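Local coordinates for protein enterochelin esterase (Salmonella enterica subsp. enterica serovar Typhimurium, PDB 3MGA) that probably hydrolyses the ester bonds of ferric enterobactin (enterochelin), the iron-carrying siderophore, so that the bacterium can recover the iron, at residues L207-F212 and A286-G291; R282-G287 and F306-S311; L310-S315 and G390-G395; I345-G350 and I374-V379. All coordinates share one frame; numbering follows the deposited sequence.

Contact 1: residues L207-F212 and A286-G291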
# COMPACT_ATOMS: atom_id res chain seq x y z
N LEU A 207 5.45 -0.62 12.39
CA LEU A 207 5.07 -0.73 10.99
C LEU A 207 5.38 -2.12 10.45
O LEU A 207 6.54 -2.55 10.41
CB LEU A 207 5.74 0.34 10.13
CG LEU A 207 5.16 1.76 10.18
CD1 LEU A 207 5.19 2.37 11.57
CD2 LEU A 207 5.92 2.64 9.21
N LEU A 208 4.33 -2.81 10.03
CA LEU A 208 4.47 -4.14 9.47
C LEU A 208 4.97 -3.98 8.03
O LEU A 208 4.99 -2.86 7.51
CB LEU A 208 3.15 -4.89 9.56
CG LEU A 208 2.66 -5.08 10.99
CD1 LEU A 208 1.23 -5.63 11.02
CD2 LEU A 208 3.62 -5.98 11.81
N ASP A 209 5.38 -5.08 7.40
CA ASP A 209 5.97 -5.01 6.06
C ASP A 209 7.11 -3.99 6.08
O ASP A 209 7.27 -3.17 5.17
CB ASP A 209 4.91 -4.71 5.00
CG ASP A 209 4.01 -5.91 4.72
OD1 ASP A 209 4.54 -7.03 4.56
OD2 ASP A 209 2.78 -5.74 4.64
N GLY A 210 7.91 -4.06 7.14
CA GLY A 210 9.03 -3.15 7.34
C GLY A 210 10.06 -3.15 6.22
O GLY A 210 10.67 -2.12 5.94
N GLN A 211 10.26 -4.31 5.60
CA GLN A 211 11.21 -4.44 4.51
C GLN A 211 10.88 -3.45 3.38
O GLN A 211 11.77 -2.81 2.82
CB GLN A 211 11.28 -5.89 4.00
CG GLN A 211 10.04 -6.45 3.29
CD GLN A 211 8.77 -6.54 4.15
OE1 GLN A 211 8.84 -6.52 5.38
NE2 GLN A 211 7.61 -6.65 3.50
N PHE A 212 9.59 -3.29 3.08
CA PHE A 212 9.15 -2.39 2.03
C PHE A 212 9.35 -0.94 2.40
O PHE A 212 9.91 -0.16 1.63
CB PHE A 212 7.66 -2.64 1.74
CG PHE A 212 7.15 -1.90 0.55
CD1 PHE A 212 7.21 -2.47 -0.71
CD2 PHE A 212 6.60 -0.63 0.68
CE1 PHE A 212 6.74 -1.79 -1.81
CE2 PHE A 212 6.13 0.05 -0.41
CZ PHE A 212 6.19 -0.52 -1.66
N ALA A 286 0.66 -0.18 12.69
CA ALA A 286 0.21 0.20 11.37
C ALA A 286 0.58 -0.86 10.36
O ALA A 286 1.68 -1.40 10.40
CB ALA A 286 0.82 1.57 10.98
N GLY A 287 -0.33 -1.16 9.44
CA GLY A 287 -0.07 -2.17 8.41
C GLY A 287 -1.03 -2.08 7.24
O GLY A 287 -2.07 -1.43 7.32
N GLN A 288 -0.67 -2.74 6.14
CA GLN A 288 -1.47 -2.74 4.93
C GLN A 288 -1.82 -4.16 4.50
O GLN A 288 -1.00 -5.07 4.63
CB GLN A 288 -0.73 -2.05 3.79
CG GLN A 288 -0.10 -0.72 4.15
CD GLN A 288 1.17 -0.87 4.95
OE1 GLN A 288 1.97 -1.77 4.70
NE2 GLN A 288 1.38 0.03 5.90
N SER A 289 -3.03 -4.33 3.97
CA SER A 289 -3.50 -5.62 3.48
C SER A 289 -3.51 -6.59 4.67
O SER A 289 -4.17 -6.28 5.67
CB SER A 289 -2.62 -6.07 2.31
OG SER A 289 -3.23 -7.11 1.58
N PHE A 290 -2.80 -7.73 4.63
CA PHE A 290 -2.81 -8.60 5.83
C PHE A 290 -2.24 -7.85 7.03
O PHE A 290 -2.52 -8.20 8.17
CB PHE A 290 -2.04 -9.92 5.67
CG PHE A 290 -2.76 -10.99 4.90
CD1 PHE A 290 -4.11 -11.23 5.10
CD2 PHE A 290 -2.04 -11.87 4.09
CE1 PHE A 290 -4.76 -12.26 4.41
CE2 PHE A 290 -2.68 -12.89 3.42
CZ PHE A 290 -4.04 -13.09 3.58
N GLY A 291 -1.42 -6.83 6.76
CA GLY A 291 -0.83 -6.01 7.81
C GLY A 291 -1.90 -5.20 8.53
O GLY A 291 -1.77 -4.92 9.73
O HOH W 1 3.34 -0.46 7.95
O HOH W 2 1.90 -3.80 6.40
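Leu207 and Leu208 join Ala286 by parallel beta pairing where two strands of the central sheet end. Leu208 N donates to Ala286 O at 3.0 Å, an almost straight bond (172° at the hydrogen), and the same oxygen takes a CA-H...O contact from Leu207 CA at 3.5 Å.

Van der Waals contacts flank this bond. Leu207 CG and Ala286 CB, 4.4 Å apart on one sheet face, are the apolar pair. The first torsion of Leu208 sets CG beside its own backbone N (chi1 -61°), and CD1 packs against a carbonyl, 3.3 Å from Gly291 O. Glycine suits positions 287 and 291, since the tight turn after the strand brings Gly291 O over Gly287 and the N-terminus of helix 290-301 against Gln288.

Where the two backbones diverge, two waters bridge them. One donates to Leu208 O (2.9 Å) and Ala286 O and accepts from Gln288 NE2. The other donates to Asp209 OD2 (2.8 Å) and Gln288 OE1 and accepts from Gln288 N. The Gln288 chain is bent at chi2, and its OE1 is also held by Trp213 NE1. Asp209 OD1 forms a salt bridge with Arg248 and accepts from Gln211 NE2 at 3.3 Å.

Gly287, Ser289 and Gly291 fit the GxSxG nucleophile elbow of alpha/beta hydrolases, with Ser289 in the strained backbone conformation expected there. A glycerol, probably from the crystallisation liquor, bonds Ser289 OG and Phe290 N, consistent with a substrate site. Beside this presumed nucleophile turn, Asp209 and the Gln288 amide are joined through water rather than directly.

Contact 2: residues R282-G287 and F306-S311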
# COMPACT_ATOMS: atom_id res chain seq x y z
N ARG A 282 -0.95 5.95 22.86
CA ARG A 282 -0.15 6.52 21.77
C ARG A 282 0.77 5.50 21.13
O ARG A 282 1.73 5.86 20.46
CB ARG A 282 0.66 7.73 22.23
CG ARG A 282 1.55 7.53 23.44
CD ARG A 282 2.45 8.73 23.57
NE ARG A 282 3.00 8.91 24.90
CZ ARG A 282 2.54 9.78 25.80
NH1 ARG A 282 1.52 10.58 25.53
NH2 ARG A 282 3.12 9.86 26.99
N THR A 283 0.46 4.22 21.33
CA THR A 283 1.23 3.14 20.78
C THR A 283 0.53 2.69 19.51
O THR A 283 -0.61 2.19 19.54
CB THR A 283 1.36 1.99 21.78
OG1 THR A 283 1.99 2.49 22.98
CG2 THR A 283 2.19 0.87 21.20
N VAL A 284 1.22 2.86 18.39
CA VAL A 284 0.65 2.53 17.11
C VAL A 284 1.12 1.22 16.51
O VAL A 284 2.26 0.81 16.66
CB VAL A 284 0.95 3.64 16.08
CG1 VAL A 284 0.58 3.17 14.64
CG2 VAL A 284 0.23 4.92 16.46
N VAL A 285 0.19 0.57 15.83
CA VAL A 285 0.46 -0.61 15.07
C VAL A 285 -0.17 -0.24 13.72
O VAL A 285 -1.37 0.05 13.63
CB VAL A 285 -0.10 -1.87 15.70
CG1 VAL A 285 0.09 -3.04 14.76
CG2 VAL A 285 0.60 -2.14 17.05
N ALA A 286 0.66 -0.18 12.69
CA ALA A 286 0.21 0.20 11.37
C ALA A 286 0.58 -0.86 10.36
O ALA A 286 1.68 -1.40 10.40
CB ALA A 286 0.82 1.57 10.98
N GLY A 287 -0.33 -1.16 9.44
CA GLY A 287 -0.07 -2.17 8.41
C GLY A 287 -1.03 -2.08 7.24
O GLY A 287 -2.07 -1.43 7.32
N PHE A 306 -1.44 -1.98 22.66
CA PHE A 306 -1.60 -1.33 21.35
C PHE A 306 -2.96 -0.64 21.29
O PHE A 306 -3.97 -1.26 20.95
CB PHE A 306 -1.47 -2.36 20.22
CG PHE A 306 -0.26 -3.25 20.35
CD1 PHE A 306 1.02 -2.75 20.16
CD2 PHE A 306 -0.40 -4.60 20.64
CE1 PHE A 306 2.13 -3.57 20.27
CE2 PHE A 306 0.71 -5.43 20.74
CZ PHE A 306 1.98 -4.91 20.55
N GLY A 307 -2.98 0.65 21.61
CA GLY A 307 -4.22 1.42 21.62
C GLY A 307 -4.57 2.12 20.32
O GLY A 307 -5.70 2.56 20.15
N CYS A 308 -3.60 2.23 19.41
CA CYS A 308 -3.83 2.90 18.14
C CYS A 308 -3.61 1.94 16.97
O CYS A 308 -2.56 1.32 16.84
CB CYS A 308 -2.89 4.11 18.02
SG CYS A 308 -3.00 5.27 19.42
N VAL A 309 -4.62 1.82 16.12
CA VAL A 309 -4.55 0.96 14.96
C VAL A 309 -4.64 1.78 13.67
O VAL A 309 -5.40 2.76 13.58
CB VAL A 309 -5.69 -0.08 14.96
CG1 VAL A 309 -5.74 -0.82 13.63
CG2 VAL A 309 -5.52 -1.06 16.12
N LEU A 310 -3.82 1.41 12.69
CA LEU A 310 -3.82 2.02 11.39
C LEU A 310 -3.89 0.90 10.35
O LEU A 310 -2.88 0.26 10.04
CB LEU A 310 -2.59 2.91 11.18
CG LEU A 310 -2.41 3.52 9.77
CD1 LEU A 310 -3.72 4.09 9.24
CD2 LEU A 310 -1.29 4.57 9.75
N SER A 311 -5.10 0.65 9.86
CA SER A 311 -5.33 -0.37 8.85
C SER A 311 -5.60 0.26 7.49
O SER A 311 -6.58 1.01 7.33
CB SER A 311 -6.49 -1.27 9.22
OG SER A 311 -6.73 -2.20 8.16
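Val284-Gly287 and Cys308-Ser311 are neighbouring parallel strands of a beta-alpha-beta crossover whose connecting helix, 290-301, follows the presumed nucleophile elbow. Their axes lie 4.8 Å apart and only 8° from parallel. Val285 works in both directions: its N donates to Cys308 O and its O accepts from Leu310 N, each at 3.0 Å. Cys308 N to Thr283 O and Gly287 N to Leu310 O continue the pairing at either end.

On one face Val284 CG2 meets Cys308 CB at 3.6 Å, and Ala286 CB meets Leu310 CB at 3.7 Å. The small Ala286 lets the leucine lie close, while Leu396 and Leu399 of helix 385-399 cover this face. Cys308 SG, turned beside its own backbone N (chi1 -54°), comes within 3.9 Å of Arg282 CA. On the other face Val285 and Val309 pack on Ala295 of the connecting helix.

Before the strands begin, Thr283 CG2 approaches Phe306 CD1 at 3.9 Å. The phenyl ring goes on to meet Trp259 edge-to-face, and Thr283 OG1 is bonded to Arg305. Backbone bonds thus fix the register, and the burial of both faces by apolar residues would be expected to strengthen them.

Contact 3: residues L310-S315 and G390-G395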
# COMPACT_ATOMS: atom_id res chain seq x y z
N LEU A 310 -3.82 1.41 12.69
CA LEU A 310 -3.82 2.02 11.39
C LEU A 310 -3.89 0.90 10.35
O LEU A 310 -2.88 0.26 10.04
CB LEU A 310 -2.59 2.91 11.18
CG LEU A 310 -2.41 3.52 9.77
CD1 LEU A 310 -3.72 4.09 9.24
CD2 LEU A 310 -1.29 4.57 9.75
N SER A 311 -5.10 0.65 9.86
CA SER A 311 -5.33 -0.37 8.85
C SER A 311 -5.60 0.26 7.49
O SER A 311 -6.58 1.01 7.33
CB SER A 311 -6.49 -1.27 9.22
OG SER A 311 -6.73 -2.20 8.16
N GLN A 312 -4.73 -0.04 6.53
CA GLN A 312 -4.86 0.46 5.17
C GLN A 312 -5.17 -0.75 4.31
O GLN A 312 -4.43 -1.73 4.33
CB GLN A 312 -3.56 1.13 4.71
CG GLN A 312 -2.97 2.11 5.72
CD GLN A 312 -1.77 2.87 5.19
OE1 GLN A 312 -0.67 2.72 5.72
NE2 GLN A 312 -1.96 3.65 4.13
N SER A 313 -6.28 -0.69 3.56
CA SER A 313 -6.71 -1.80 2.70
C SER A 313 -6.73 -3.13 3.46
O SER A 313 -6.33 -4.17 2.95
CB SER A 313 -5.82 -1.91 1.46
OG SER A 313 -5.94 -0.76 0.66
N GLY A 314 -7.22 -3.08 4.70
CA GLY A 314 -7.28 -4.26 5.55
C GLY A 314 -7.97 -5.45 4.91
O GLY A 314 -9.05 -5.33 4.33
N SER A 315 -7.32 -6.61 5.00
CA SER A 315 -7.86 -7.84 4.43
C SER A 315 -8.89 -8.45 5.37
O SER A 315 -8.70 -9.55 5.89
CB SER A 315 -6.72 -8.83 4.17
OG SER A 315 -5.79 -8.28 3.26
N GLY A 390 1.07 7.71 1.62
CA GLY A 390 0.50 8.97 2.09
C GLY A 390 -0.45 8.78 3.24
O GLY A 390 -0.52 9.59 4.15
N GLY A 391 -1.22 7.69 3.20
CA GLY A 391 -2.17 7.40 4.26
C GLY A 391 -1.45 6.96 5.51
O GLY A 391 -1.99 7.07 6.63
N LEU A 392 -0.24 6.47 5.34
CA LEU A 392 0.56 6.01 6.45
C LEU A 392 0.91 7.24 7.30
O LEU A 392 0.70 7.24 8.51
CB LEU A 392 1.84 5.32 5.96
CG LEU A 392 2.44 4.21 6.84
CD1 LEU A 392 3.87 3.91 6.34
CD2 LEU A 392 2.46 4.56 8.30
N THR A 393 1.42 8.29 6.66
CA THR A 393 1.81 9.49 7.39
C THR A 393 0.61 10.26 7.90
O THR A 393 0.64 10.81 9.01
CB THR A 393 2.73 10.43 6.56
OG1 THR A 393 2.06 10.83 5.36
CG2 THR A 393 4.03 9.74 6.23
N GLN A 394 -0.46 10.31 7.10
CA GLN A 394 -1.69 11.00 7.53
C GLN A 394 -2.33 10.26 8.70
O GLN A 394 -2.87 10.89 9.61
CB GLN A 394 -2.68 11.13 6.38
CG GLN A 394 -3.97 11.84 6.78
CD GLN A 394 -3.75 13.27 7.23
OE1 GLN A 394 -3.41 14.14 6.44
NE2 GLN A 394 -4.01 13.52 8.51
N GLY A 395 -2.28 8.94 8.66
CA GLY A 395 -2.83 8.09 9.70
C GLY A 395 -2.16 8.29 11.04
O GLY A 395 -2.81 8.28 12.06
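Strand residues Leu310-Gln312 and helix residues Gly390-Gly395 run nearly antiparallel, their N-to-C directions 159° apart and their short axes 9.4 Å apart at closest. Leu310 and Gln312, alternate residues of the strand, both turn their side chains to the helix. In Leu310, CG lies anti to the backbone N (chi1 174°), and the CD2 branch touches the helix backbone, 3.8 Å from Gly395 CA and 3.6 Å from Leu392 O. The same methyl meets Leu392 CD2 at 4.0 Å. Glycine is apt at 395, because a leucine methyl occupies the place just over its CA.

This is the layer contact of the alpha/beta-hydrolase fold, in which helix 385-399 packs along one face of the central sheet. Gly391 serves the Gln312 amide in a similar way. A glutamine suits this buried spot, since one amide can give to two acceptors and still receive from a neighbour. Gln312 reaches out extended beyond CG and crosses Leu392 at about a right angle, with NE2 3.5 Å from Leu392 N and OE1 3.6 Å from Leu392 CB. Its polar atoms find partners on the helix and on the flanking strands: NE2 donates to Trp388 O, in the preceding turn, and to Glu348 OE2, while OE1 accepts a weak bond from Gln288 NE2.

Contact 4: residues I345-G350 and I374-V379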
# COMPACT_ATOMS: atom_id res chain seq x y z
N ILE A 345 -8.89 4.17 16.01
CA ILE A 345 -8.68 3.39 14.80
C ILE A 345 -8.84 4.18 13.51
O ILE A 345 -9.83 4.88 13.33
CB ILE A 345 -9.68 2.20 14.75
CG1 ILE A 345 -9.63 1.39 16.05
CG2 ILE A 345 -9.39 1.31 13.58
CD1 ILE A 345 -10.59 0.23 16.08
N VAL A 346 -7.83 4.10 12.65
CA VAL A 346 -7.86 4.71 11.34
C VAL A 346 -8.11 3.53 10.42
O VAL A 346 -7.35 2.56 10.41
CB VAL A 346 -6.55 5.41 10.97
CG1 VAL A 346 -6.56 5.80 9.48
CG2 VAL A 346 -6.31 6.62 11.86
N LEU A 347 -9.20 3.59 9.68
CA LEU A 347 -9.57 2.50 8.81
C LEU A 347 -9.65 3.07 7.40
O LEU A 347 -10.54 3.85 7.07
CB LEU A 347 -10.91 1.92 9.29
CG LEU A 347 -11.31 0.51 8.88
CD1 LEU A 347 -10.23 -0.49 9.27
CD2 LEU A 347 -12.64 0.16 9.54
N GLU A 348 -8.65 2.72 6.59
CA GLU A 348 -8.54 3.21 5.23
C GLU A 348 -8.71 2.10 4.21
O GLU A 348 -8.29 0.96 4.43
CB GLU A 348 -7.19 3.89 5.03
CG GLU A 348 -6.83 4.14 3.58
CD GLU A 348 -5.42 4.64 3.42
OE1 GLU A 348 -5.06 5.62 4.12
OE2 GLU A 348 -4.67 4.08 2.58
N ALA A 349 -9.32 2.45 3.09
CA ALA A 349 -9.56 1.53 1.98
C ALA A 349 -9.90 2.35 0.73
O ALA A 349 -10.49 3.42 0.83
CB ALA A 349 -10.68 0.58 2.30
N GLY A 350 -9.50 1.84 -0.43
CA GLY A 350 -9.73 2.54 -1.69
C GLY A 350 -10.96 2.06 -2.43
O GLY A 350 -11.33 0.89 -2.33
N ILE A 374 -13.03 6.13 15.87
CA ILE A 374 -12.77 5.52 14.56
C ILE A 374 -12.70 6.59 13.48
O ILE A 374 -13.59 7.43 13.38
CB ILE A 374 -13.90 4.56 14.14
CG1 ILE A 374 -14.27 3.60 15.27
CG2 ILE A 374 -13.50 3.79 12.88
CD1 ILE A 374 -13.18 2.62 15.63
N PHE A 375 -11.66 6.54 12.65
CA PHE A 375 -11.49 7.49 11.55
C PHE A 375 -11.63 6.78 10.22
O PHE A 375 -10.74 6.06 9.81
CB PHE A 375 -10.11 8.13 11.60
CG PHE A 375 -9.82 8.89 12.85
CD1 PHE A 375 -9.25 8.25 13.95
CD2 PHE A 375 -10.10 10.24 12.94
CE1 PHE A 375 -8.98 8.94 15.10
CE2 PHE A 375 -9.83 10.94 14.09
CZ PHE A 375 -9.27 10.30 15.17
N TRP A 376 -12.75 6.97 9.54
CA TRP A 376 -12.96 6.34 8.24
C TRP A 376 -12.35 7.21 7.13
O TRP A 376 -12.65 8.40 7.05
CB TRP A 376 -14.46 6.11 7.98
CG TRP A 376 -14.73 5.49 6.66
CD1 TRP A 376 -15.14 6.13 5.53
CD2 TRP A 376 -14.58 4.11 6.31
NE1 TRP A 376 -15.26 5.23 4.50
CE2 TRP A 376 -14.93 3.98 4.95
CE3 TRP A 376 -14.20 2.96 7.02
CZ2 TRP A 376 -14.91 2.76 4.28
CZ3 TRP A 376 -14.18 1.74 6.35
CH2 TRP A 376 -14.53 1.66 4.99
N ARG A 377 -11.51 6.62 6.30
CA ARG A 377 -10.86 7.35 5.20
C ARG A 377 -10.98 6.59 3.87
O ARG A 377 -10.43 5.51 3.72
CB ARG A 377 -9.39 7.63 5.53
CG ARG A 377 -9.16 8.61 6.70
CD ARG A 377 -9.77 9.99 6.38
NE ARG A 377 -9.53 11.01 7.41
CZ ARG A 377 -10.33 11.22 8.45
NH1 ARG A 377 -11.42 10.48 8.64
NH2 ARG A 377 -10.03 12.18 9.32
N GLN A 378 -11.72 7.18 2.93
CA GLN A 378 -11.91 6.59 1.60
C GLN A 378 -10.86 7.19 0.70
O GLN A 378 -10.62 8.40 0.75
CB GLN A 378 -13.27 6.95 1.01
CG GLN A 378 -14.43 6.47 1.82
CD GLN A 378 -15.77 6.79 1.19
OE1 GLN A 378 -15.85 7.21 0.03
NE2 GLN A 378 -16.84 6.60 1.95
N VAL A 379 -10.25 6.36 -0.14
CA VAL A 379 -9.21 6.82 -1.02
C VAL A 379 -9.58 6.55 -2.48
O VAL A 379 -10.06 5.47 -2.82
CB VAL A 379 -7.84 6.13 -0.66
CG1 VAL A 379 -6.73 6.62 -1.57
CG2 VAL A 379 -7.49 6.42 0.78
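The indole of Trp376 has Leu347 O over one face, 3.6 Å above the ring plane and shifted toward the rim, while Leu347 CD2 lies in plane at the edge, 3.9 Å from Trp376 CZ3. The ring of Tyr364, from helix 354-367, also meets this indole. Phe375, pointing to the other face of the sheet, has Ile345 O at its edge, near the ring plane and 3.5 Å from Phe375 CD1; Val346 CG2 approaches the same carbon obliquely at 4.0 Å.

Other side chains pair off by face. Ile345 and Ile374 lie side by side, and the second torsion of Ile374 (chi2 -66°) brings its CD1 within 3.6 Å of Ile345 CD1. With CG anti to its backbone N, Glu348 uses its aliphatic part, CG touching Val379 CG2 at 3.7 Å, while its carboxylate is held by Gln312. Branched and aromatic residues suit such strands, their bulk shielding the backbone bonds beneath.

Those bonds are of the regular parallel kind. Phe375 N donates to Ile345 O at a short 2.6 Å, and Leu347 N to Phe375 O. Leu347 O, besides facing the indole, accepts from Arg377 N. Ala349 N to Arg377 O is weak at 3.3 Å, and Val379 N to Ala349 O follows.

Strand 373-379 is the last in the sheet of this chain, which fits the partial exposure of Trp376 and Phe375. Together with helix 354-367 the two strands form a beta-alpha-beta unit, the repeated element of the alpha/beta-hydrolase fold, here at its outer border.

How the contacts relate
Contact 1 closes a long loop, about half of it helix, by bringing 286-291 back beside 207-212. Contact 2 starts on the strand where contact 1 ends, sharing Ala286 and Gly287, and closes the short crossover through helix 290-301. Contact 3 begins where contact 2 finishes, sharing Leu310 and Ser311, and closes another long loop with helix 385-399; contact 4, itself a crossover, is nested inside it. The pairings of contacts 1, 2 and 4 link strands 204-207, 284-288 and 308-312, then 344-350 and 373-379. Val309 and Ser311 join the two groups through their bonds to strand 344-350, and contact 3 lays helix 385-399 on the assembled sheet.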